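Local coordinates for protein 3-hydroxyisobutyrate dehydrogenase (Salmonella typhimurium, PDB 3G0O) that probably catalyses the NAD-dependent oxidation of L-threonate to 2-dehydro-L-erythronate, accepting NADP as well but with a preference for NAD, at residues V65-V69 and R153-V157; H189-A194 and M223-M228; Y236-V242 and G282-A288. All blocks are in the same frame, centred on the assembly; numbering follows the deposited sequence.

Contact 1 (V65-V69 and R153-V157); sequences VDALV and RLKPV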
loop_
_atom_site.group_PDB
_atom_site.type_symbol
_atom_site.label_atom_id
_atom_site.label_comp_id
_atom_site.label_asym_id
_atom_site.label_seq_id
_atom_site.Cartn_x
_atom_site.Cartn_y
_atom_site.Cartn_z
ATOM N N VAL A 65 -14.518 22.319 29.680
ATOM C CA VAL A 65 -13.361 21.747 29.009
ATOM C C VAL A 65 -12.390 22.794 28.477
ATOM O O VAL A 65 -12.787 23.881 28.057
ATOM C CB VAL A 65 -13.776 20.831 27.830
ATOM C CG1 VAL A 65 -14.543 19.630 28.352
ATOM C CG2 VAL A 65 -14.609 21.613 26.826
ATOM N N ASP A 66 -11.110 22.443 28.505
ATOM C CA ASP A 66 -10.048 23.299 28.003
ATOM C C ASP A 66 -9.922 23.025 26.507
ATOM O O ASP A 66 -9.451 23.864 25.739
ATOM C CB ASP A 66 -8.739 22.956 28.703
ATOM C CG ASP A 66 -8.784 23.257 30.186
ATOM O OD1 ASP A 66 -8.832 24.450 30.537
ATOM O OD2 ASP A 66 -8.787 22.310 30.998
ATOM N N ALA A 67 -10.356 21.838 26.103
ATOM C CA ALA A 67 -10.294 21.447 24.702
ATOM C C ALA A 67 -11.397 20.460 24.370
ATOM O O ALA A 67 -11.756 19.612 25.187
ATOM C CB ALA A 67 -8.934 20.825 24.389
ATOM N N LEU A 68 -11.935 20.584 23.165
ATOM C CA LEU A 68 -12.979 19.684 22.702
ATOM C C LEU A 68 -12.478 19.072 21.399
ATOM O O LEU A 68 -12.099 19.801 20.482
ATOM C CB LEU A 68 -14.279 20.446 22.439
ATOM C CG LEU A 68 -15.501 19.573 22.140
ATOM C CD1 LEU A 68 -16.013 18.970 23.444
ATOM C CD2 LEU A 68 -16.595 20.402 21.480
ATOM N N VAL A 69 -12.451 17.745 21.329
ATOM C CA VAL A 69 -12.010 17.051 20.118
ATOM C C VAL A 69 -13.249 16.461 19.455
ATOM O O VAL A 69 -14.037 15.775 20.105
ATOM C CB VAL A 69 -11.024 15.900 20.436
ATOM C CG1 VAL A 69 -10.517 15.266 19.139
ATOM C CG2 VAL A 69 -9.868 16.418 21.270
ATOM N N ARG A 153 -2.600 25.429 22.906
ATOM C CA ARG A 153 -3.667 25.012 23.803
ATOM C C ARG A 153 -3.907 23.508 23.742
ATOM O O ARG A 153 -4.161 22.872 24.765
ATOM C CB ARG A 153 -4.965 25.731 23.447
ATOM C CG ARG A 153 -6.013 25.670 24.534
ATOM C CD ARG A 153 -5.651 26.626 25.664
ATOM N NE ARG A 153 -6.775 26.819 26.565
ATOM C CZ ARG A 153 -6.969 26.123 27.676
ATOM N NH1 ARG A 153 -6.108 25.185 28.049
ATOM N NH2 ARG A 153 -8.045 26.347 28.397
ATOM N N LEU A 154 -3.814 22.946 22.539
ATOM C CA LEU A 154 -4.059 21.518 22.340
ATOM C C LEU A 154 -2.878 20.579 22.559
ATOM O O LEU A 154 -3.036 19.361 22.489
ATOM C CB LEU A 154 -4.625 21.294 20.935
ATOM C CG LEU A 154 -6.053 21.789 20.712
ATOM C CD1 LEU A 154 -6.330 21.911 19.221
ATOM C CD2 LEU A 154 -7.039 20.835 21.375
ATOM N N LYS A 155 -1.704 21.128 22.844
ATOM C CA LYS A 155 -0.518 20.297 23.042
ATOM C C LYS A 155 -0.731 19.090 23.955
ATOM O O LYS A 155 -0.283 17.989 23.643
ATOM C CB LYS A 155 0.640 21.140 23.574
ATOM C CG LYS A 155 1.978 20.408 23.572
ATOM C CD LYS A 155 3.084 21.314 24.081
ATOM C CE LYS A 155 4.438 20.655 23.922
ATOM N NZ LYS A 155 4.470 19.305 24.553
ATOM N N PRO A 156 -1.399 19.285 25.108
ATOM C CA PRO A 156 -1.631 18.156 26.014
ATOM C C PRO A 156 -2.423 17.048 25.321
ATOM O O PRO A 156 -2.162 15.863 25.523
ATOM C CB PRO A 156 -2.413 18.793 27.162
ATOM C CG PRO A 156 -1.869 20.182 27.202
ATOM C CD PRO A 156 -1.831 20.550 25.732
ATOM N N VAL A 157 -3.393 17.447 24.503
ATOM C CA VAL A 157 -4.221 16.489 23.783
ATOM C C VAL A 157 -3.423 15.794 22.683
ATOM O O VAL A 157 -3.434 14.570 22.583
ATOM C CB VAL A 157 -5.451 17.178 23.157
ATOM C CG1 VAL A 157 -6.252 16.172 22.334
ATOM C CG2 VAL A 157 -6.320 17.781 24.251
#
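Asp66 and Arg153 meet at about a right angle at one end of this contact, the carboxylate and guanidinium planes turned 57° against each other. The single short link is a salt bridge in which Arg153 NH2 gives a nearly straight hydrogen bond (163°) to Asp66 OD1, 3.0 Å away. OD1 receives it on its anti lone pair and lies close to the guanidinium plane, at the edge of the group. The same guanidinium has the backbone oxygen Asp66 O over the centre of one face, 3.8 Å above the plane, so Asp66 meets it both at the edge and over a face. The Arg153 chain is bent at chi2 on its way to Asp66. Both groups have further partners: Asp66 OD1 also pairs with Lys93, OD2 accepts from the backbone N of His9, and Arg153 NE donates to Gly95 O.

Strand 67-70 is one of the parallel inner strands of the Rossmann-type nucleotide-binding domain, between strands 9-13 and 97-100, and helix 148-161 packs over the face that carries Ala67 and Val69. The axes of strand 67-69 and helix segment 153-157 pass 9.2 Å apart at a signed angle of -56°.

The rest of the contact, from Ala67 to Val69, is made by apolar side chains. Ala67 points its methyl at the helix, and Leu154 reaches it with one branch, CD2 lying 3.6 Å from Ala67 CB. The CG2 branch of Val157 approaches the same methyl at 4.0 Å, also from the helix side. The other branch of Val157, CG1, anti to the backbone N, touches Val69 CG2 at 3.8 Å as the two valine side chains run antiparallel alongside each other. Val10 of the neighbouring strand touches both valines, and Met99 on the other flanking strand touches Leu154 and Val157.

Contact 2 (H189-A194 and M223-M228); sequences HIAAAA and MFENRM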
loop_
_atom_site.group_PDB
_atom_site.type_symbol
_atom_site.label_atom_id
_atom_site.label_comp_id
_atom_site.label_asym_id
_atom_site.label_seq_id
_atom_site.Cartn_x
_atom_site.Cartn_y
_atom_site.Cartn_z
ATOM N N HIS A 189 -6.678 2.335 -2.829
ATOM C CA HIS A 189 -6.054 1.105 -2.352
ATOM C C HIS A 189 -7.082 0.047 -1.956
ATOM O O HIS A 189 -6.900 -1.133 -2.256
ATOM C CB HIS A 189 -5.096 1.406 -1.198
ATOM C CG HIS A 189 -3.860 2.142 -1.624
ATOM N ND1 HIS A 189 -3.014 2.762 -0.730
ATOM C CD2 HIS A 189 -3.348 2.386 -2.855
ATOM C CE1 HIS A 189 -2.039 3.361 -1.391
ATOM N NE2 HIS A 189 -2.219 3.148 -2.682
ATOM N N ILE A 190 -8.166 0.444 -1.300
ATOM C CA ILE A 190 -9.175 -0.549 -0.942
ATOM C C ILE A 190 -9.762 -1.147 -2.223
ATOM O O ILE A 190 -9.889 -2.365 -2.347
ATOM C CB ILE A 190 -10.324 0.051 -0.105
ATOM C CG1 ILE A 190 -9.797 0.482 1.270
ATOM C CG2 ILE A 190 -11.431 -0.992 0.067
ATOM C CD1 ILE A 190 -10.803 1.250 2.110
ATOM N N ALA A 191 -10.104 -0.289 -3.179
ATOM C CA ALA A 191 -10.683 -0.761 -4.432
ATOM C C ALA A 191 -9.714 -1.637 -5.227
ATOM O O ALA A 191 -10.120 -2.644 -5.808
ATOM C CB ALA A 191 -11.152 0.433 -5.286
ATOM N N ALA A 192 -8.439 -1.258 -5.258
ATOM C CA ALA A 192 -7.442 -2.035 -5.985
ATOM C C ALA A 192 -7.273 -3.399 -5.321
ATOM O O ALA A 192 -7.150 -4.413 -6.000
ATOM C CB ALA A 192 -6.105 -1.287 -6.022
ATOM N N ALA A 193 -7.277 -3.422 -3.990
ATOM C CA ALA A 193 -7.140 -4.684 -3.268
ATOM C C ALA A 193 -8.302 -5.594 -3.658
ATOM O O ALA A 193 -8.108 -6.771 -3.976
ATOM C CB ALA A 193 -7.147 -4.435 -1.757
ATOM N N ALA A 194 -9.511 -5.035 -3.647
ATOM C CA ALA A 194 -10.705 -5.794 -3.993
ATOM C C ALA A 194 -10.627 -6.328 -5.414
ATOM O O ALA A 194 -10.966 -7.481 -5.673
ATOM C CB ALA A 194 -11.944 -4.926 -3.834
HETATM N N MSE A 223 -4.076 -0.629 3.455
HETATM C CA MSE A 223 -5.478 -0.971 3.245
HETATM C C MSE A 223 -5.688 -2.404 2.774
HETATM O O MSE A 223 -6.669 -3.040 3.148
HETATM C CB MSE A 223 -6.131 0.013 2.267
HETATM C CG MSE A 223 -6.433 1.356 2.911
HETATM SE SE MSE A 223 -7.630 1.163 4.452
HETATM C CE MSE A 223 -8.132 3.024 4.656
ATOM N N PHE A 224 -4.782 -2.920 1.949
ATOM C CA PHE A 224 -4.919 -4.297 1.500
ATOM C C PHE A 224 -4.831 -5.202 2.728
ATOM O O PHE A 224 -5.704 -6.037 2.972
ATOM C CB PHE A 224 -3.797 -4.690 0.529
ATOM C CG PHE A 224 -3.881 -6.121 0.061
ATOM C CD1 PHE A 224 -4.476 -6.437 -1.160
ATOM C CD2 PHE A 224 -3.435 -7.159 0.876
ATOM C CE1 PHE A 224 -4.629 -7.768 -1.562
ATOM C CE2 PHE A 224 -3.584 -8.491 0.486
ATOM C CZ PHE A 224 -4.184 -8.797 -0.736
ATOM N N GLU A 225 -3.771 -5.019 3.506
ATOM C CA GLU A 225 -3.562 -5.849 4.683
ATOM C C GLU A 225 -4.711 -5.772 5.680
ATOM O O GLU A 225 -5.119 -6.788 6.243
ATOM C CB GLU A 225 -2.243 -5.484 5.375
ATOM C CG GLU A 225 -1.785 -6.553 6.356
ATOM C CD GLU A 225 -0.358 -6.364 6.834
ATOM O OE1 GLU A 225 0.476 -5.844 6.069
ATOM O OE2 GLU A 225 -0.061 -6.758 7.976
ATOM N N ASN A 226 -5.252 -4.577 5.885
ATOM C CA ASN A 226 -6.347 -4.414 6.834
ATOM C C ASN A 226 -7.702 -4.887 6.319
ATOM O O ASN A 226 -8.369 -5.698 6.965
ATOM C CB ASN A 226 -6.452 -2.951 7.263
ATOM C CG ASN A 226 -7.512 -2.736 8.324
ATOM O OD1 ASN A 226 -8.678 -2.476 8.019
ATOM N ND2 ASN A 226 -7.112 -2.858 9.583
ATOM N N ARG A 227 -8.096 -4.400 5.145
ATOM C CA ARG A 227 -9.392 -4.742 4.569
ATOM C C ARG A 227 -9.532 -6.144 3.971
ATOM O O ARG A 227 -10.585 -6.776 4.104
ATOM C CB ARG A 227 -9.762 -3.690 3.516
ATOM C CG ARG A 227 -9.735 -2.250 4.041
ATOM C CD ARG A 227 -10.663 -2.089 5.223
ATOM N NE ARG A 227 -11.180 -0.727 5.337
ATOM C CZ ARG A 227 -10.670 0.224 6.112
ATOM N NH1 ARG A 227 -9.605 -0.014 6.869
ATOM N NH2 ARG A 227 -11.234 1.422 6.130
HETATM N N MSE A 228 -8.488 -6.649 3.324
HETATM C CA MSE A 228 -8.619 -7.966 2.717
HETATM C C MSE A 228 -8.710 -9.127 3.708
HETATM O O MSE A 228 -9.022 -10.252 3.323
HETATM C CB MSE A 228 -7.514 -8.202 1.687
HETATM C CG MSE A 228 -7.632 -7.308 0.447
HETATM SE SE MSE A 228 -9.370 -7.352 -0.467
HETATM C CE MSE A 228 -10.233 -5.848 0.427
HETATM O O HOH W 1 -3.158 1.821 2.210
#
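Ile190 turns CG1 anti to its carbonyl carbon (chi1 -67°) and continues extended to CD1, which carries the methyl across to Met223, a selenomethionine, and Arg227. Met223 bends at chi2 (-59°) and crosses the isoleucine at a slant: CB lies 3.8 Å from Ile190 CG1, while SE touches both CG1 and CD1. The selenium also sits over one face of the Arg227 guanidinium, 3.3 Å above the plane and offset toward the rim. Ile190 CD1 completes this cluster at 3.8 Å from Arg227 NE.

Farther along, Ala193 directs its methyl at the second helix, between Phe224 and Met228. Its CB is only 3.4 Å from Phe224 CD1, a tight approach that is oblique to the ring. From Met228, CG comes within 3.7 Å of Ala193 CB and also lies over a face of the Phe224 ring, near its rim. The small alanine thus lets the backbones draw together, with the CA atoms of Ala193 and Phe224 5.3 Å apart.

No direct hydrogen bond joins the helices, but a water links them at one end: it accepts from Met223 N at 2.9 Å and also bonds His189 ND1. The His189 ring itself stacks edge-to-face on His189 of the second subunit, so this end of the contact reaches the dimer interface. Arg227 pairs through NE with Asp286, donates from NH1 to Asn226 OD1, and binds a tartaric acid molecule, probably from the crystallisation liquor, through NH2.

The segments 189-194 and 223-228 of helices 174-202 and 222-232 cross at -66° within the all-helical C-terminal domain of the 3-hydroxyisobutyrate dehydrogenase family, and Arg227 brings this packed helix pair to the bound tartaric acid, in the neighbourhood of the predicted active-site Lys179.

Contact 3 (Y236-V242 and G282-A288); sequences YTPRSAV and GKEDDSA
Tyr236 O accepts a nearly straight bond from Asp285 N (3.0 Å, 170°), the first of several that lock the two loops together. Farther in, Ser240 O receives Asp286 N at 2.8 Å, and Val242 N donates to Glu284 O at 3.0 Å, on either side of the single beta bridge of Ala241 with Asp285. Here the packing is close: Val242 CG2 lies 3.4 Å from Asp285 O and also touches Asp286 CA. Asp285, its CG anti to the backbone N (chi1 -169°), extends its carboxylate between the loops. OD1 takes Arg239 N on its anti lone pair, while OD2 accepts from both OG and N of Ser287, the latter forming an Asx turn, and also bonds His230.

The exposed rim is looser. Pro238 CB still comes within 3.2 Å of Lys283 O, but the Arg239 guanidinium, tethered to Thr237 O and Asp235, keeps its NH1 4.4 Å from Asp285 OD1, too far for a salt bridge. Glu284 turns to Lys291, which also makes a cation-pi contact with Tyr236.

These paired loops bracket helices 242-258 and 264-281 of the C-terminal domain, and bring Ser240 beside the bound tartaric acid.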
loop_
_atom_site.group_PDB
_atom_site.type_symbol
_atom_site.label_atom_id
_atom_site.label_comp_id
_atom_site.label_asym_id
_atom_site.label_seq_id
_atom_site.Cartn_x
_atom_site.Cartn_y
_atom_site.Cartn_z
ATOM N N TYR A 236 -18.279 -9.034 6.301
ATOM C CA TYR A 236 -18.485 -7.678 5.814
ATOM C C TYR A 236 -19.176 -6.770 6.820
ATOM O O TYR A 236 -19.789 -5.764 6.451
ATOM C CB TYR A 236 -19.248 -7.720 4.484
ATOM C CG TYR A 236 -18.432 -8.383 3.399
ATOM C CD1 TYR A 236 -17.369 -7.710 2.794
ATOM C CD2 TYR A 236 -18.649 -9.721 3.054
ATOM C CE1 TYR A 236 -16.539 -8.349 1.880
ATOM C CE2 TYR A 236 -17.822 -10.372 2.142
ATOM C CZ TYR A 236 -16.765 -9.680 1.563
ATOM O OH TYR A 236 -15.921 -10.329 0.695
ATOM N N THR A 237 -19.074 -7.137 8.097
ATOM C CA THR A 237 -19.639 -6.330 9.172
ATOM C C THR A 237 -18.908 -4.998 9.021
ATOM O O THR A 237 -17.684 -4.968 8.927
ATOM C CB THR A 237 -19.317 -6.937 10.555
ATOM O OG1 THR A 237 -19.971 -8.204 10.681
ATOM C CG2 THR A 237 -19.790 -6.019 11.666
ATOM N N PRO A 238 -19.646 -3.883 8.998
ATOM C CA PRO A 238 -19.027 -2.564 8.843
ATOM C C PRO A 238 -18.129 -2.031 9.958
ATOM O O PRO A 238 -18.565 -1.866 11.095
ATOM C CB PRO A 238 -20.229 -1.652 8.605
ATOM C CG PRO A 238 -21.294 -2.298 9.448
ATOM C CD PRO A 238 -21.111 -3.766 9.118
ATOM N N ARG A 239 -16.865 -1.784 9.620
ATOM C CA ARG A 239 -15.927 -1.183 10.558
ATOM C C ARG A 239 -15.973 0.261 10.078
ATOM O O ARG A 239 -16.137 1.196 10.859
ATOM C CB ARG A 239 -14.508 -1.737 10.384
ATOM C CG ARG A 239 -14.240 -3.073 11.063
ATOM C CD ARG A 239 -14.914 -4.227 10.354
ATOM N NE ARG A 239 -14.378 -5.510 10.804
ATOM C CZ ARG A 239 -14.675 -6.681 10.251
ATOM N NH1 ARG A 239 -15.512 -6.735 9.223
ATOM N NH2 ARG A 239 -14.125 -7.797 10.717
ATOM N N SER A 240 -15.833 0.405 8.762
ATOM C CA SER A 240 -15.897 1.686 8.067
ATOM C C SER A 240 -16.696 1.341 6.805
ATOM O O SER A 240 -16.276 0.496 6.017
ATOM C CB SER A 240 -14.497 2.175 7.706
ATOM O OG SER A 240 -14.548 3.524 7.275
ATOM N N ALA A 241 -17.843 1.991 6.626
ATOM C CA ALA A 241 -18.742 1.700 5.510
ATOM C C ALA A 241 -18.366 2.142 4.099
ATOM O O ALA A 241 -17.597 3.083 3.896
ATOM C CB ALA A 241 -20.133 2.225 5.835
ATOM N N VAL A 242 -18.936 1.433 3.131
ATOM C CA VAL A 242 -18.744 1.727 1.719
ATOM C C VAL A 242 -19.099 3.189 1.470
ATOM O O VAL A 242 -18.357 3.916 0.801
ATOM C CB VAL A 242 -19.655 0.828 0.841
ATOM C CG1 VAL A 242 -19.849 1.443 -0.549
ATOM C CG2 VAL A 242 -19.046 -0.556 0.725
ATOM N N GLY A 282 -24.019 -0.240 0.580
ATOM C CA GLY A 282 -23.581 1.023 1.151
ATOM C C GLY A 282 -23.216 1.061 2.622
ATOM O O GLY A 282 -22.280 1.760 3.009
ATOM N N LYS A 283 -23.948 0.314 3.442
ATOM C CA LYS A 283 -23.706 0.294 4.878
ATOM C C LYS A 283 -22.826 -0.862 5.340
ATOM O O LYS A 283 -22.552 -1.010 6.530
ATOM C CB LYS A 283 -25.048 0.279 5.608
ATOM C CG LYS A 283 -25.891 1.487 5.226
ATOM C CD LYS A 283 -27.351 1.322 5.562
ATOM C CE LYS A 283 -27.610 1.409 7.045
ATOM N NZ LYS A 283 -29.081 1.568 7.316
ATOM N N GLU A 284 -22.387 -1.677 4.392
ATOM C CA GLU A 284 -21.514 -2.797 4.705
ATOM C C GLU A 284 -20.075 -2.290 4.761
ATOM O O GLU A 284 -19.797 -1.161 4.359
ATOM C CB GLU A 284 -21.640 -3.884 3.638
ATOM C CG GLU A 284 -22.927 -4.704 3.738
ATOM C CD GLU A 284 -22.973 -5.842 2.737
ATOM O OE1 GLU A 284 -21.895 -6.284 2.289
ATOM O OE2 GLU A 284 -24.087 -6.307 2.411
ATOM N N ASP A 285 -19.168 -3.119 5.263
ATOM C CA ASP A 285 -17.760 -2.740 5.355
ATOM C C ASP A 285 -17.298 -2.276 3.971
ATOM O O ASP A 285 -17.738 -2.830 2.963
ATOM C CB ASP A 285 -16.929 -3.941 5.802
ATOM C CG ASP A 285 -15.515 -3.562 6.169
ATOM O OD1 ASP A 285 -15.341 -2.807 7.151
ATOM O OD2 ASP A 285 -14.579 -4.016 5.476
ATOM N N ASP A 286 -16.417 -1.276 3.906
ATOM C CA ASP A 286 -15.977 -0.798 2.601
ATOM C C ASP A 286 -15.307 -1.879 1.753
ATOM O O ASP A 286 -15.232 -1.754 0.530
ATOM C CB ASP A 286 -15.072 0.451 2.715
ATOM C CG ASP A 286 -13.978 0.313 3.756
ATOM O OD1 ASP A 286 -13.416 -0.790 3.901
ATOM O OD2 ASP A 286 -13.667 1.331 4.419
ATOM N N SER A 287 -14.840 -2.953 2.384
ATOM C CA SER A 287 -14.220 -4.019 1.617
ATOM C C SER A 287 -15.276 -4.685 0.733
ATOM O O SER A 287 -14.943 -5.413 -0.199
ATOM C CB SER A 287 -13.566 -5.061 2.540
ATOM O OG SER A 287 -14.512 -5.701 3.379
ATOM N N ALA A 288 -16.550 -4.411 1.019
ATOM C CA ALA A 288 -17.649 -4.985 0.242
ATOM C C ALA A 288 -17.676 -4.453 -1.188
ATOM O O ALA A 288 -18.473 -4.911 -2.012
ATOM C CB ALA A 288 -18.989 -4.717 0.927
HETATM O O HOH W 2 -13.366 -1.099 7.005
#

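Overall arrangement
Contact 1 belongs to the nucleotide-binding domain, whereas contacts 2 and 3 share the helical C-terminal domain on the opposite side of the chain's centre. The centre of contact 1 lies about 34 Å from that of contact 2 and about 32 Å from that of contact 3. The latter two, about 12 Å apart between centres, touch through the salt bridge from Arg227 NE to Asp286 OD1 at 2.7 Å. Both border the bound tartaric acid, about 3 Å from the Arg227 side chain and about 4 Å from that of Ser240. The predicted active-site Lys179 is about 9 Å from the Met223 side chain and about 12 Å from that of Val69, consistent with an active site between the domains.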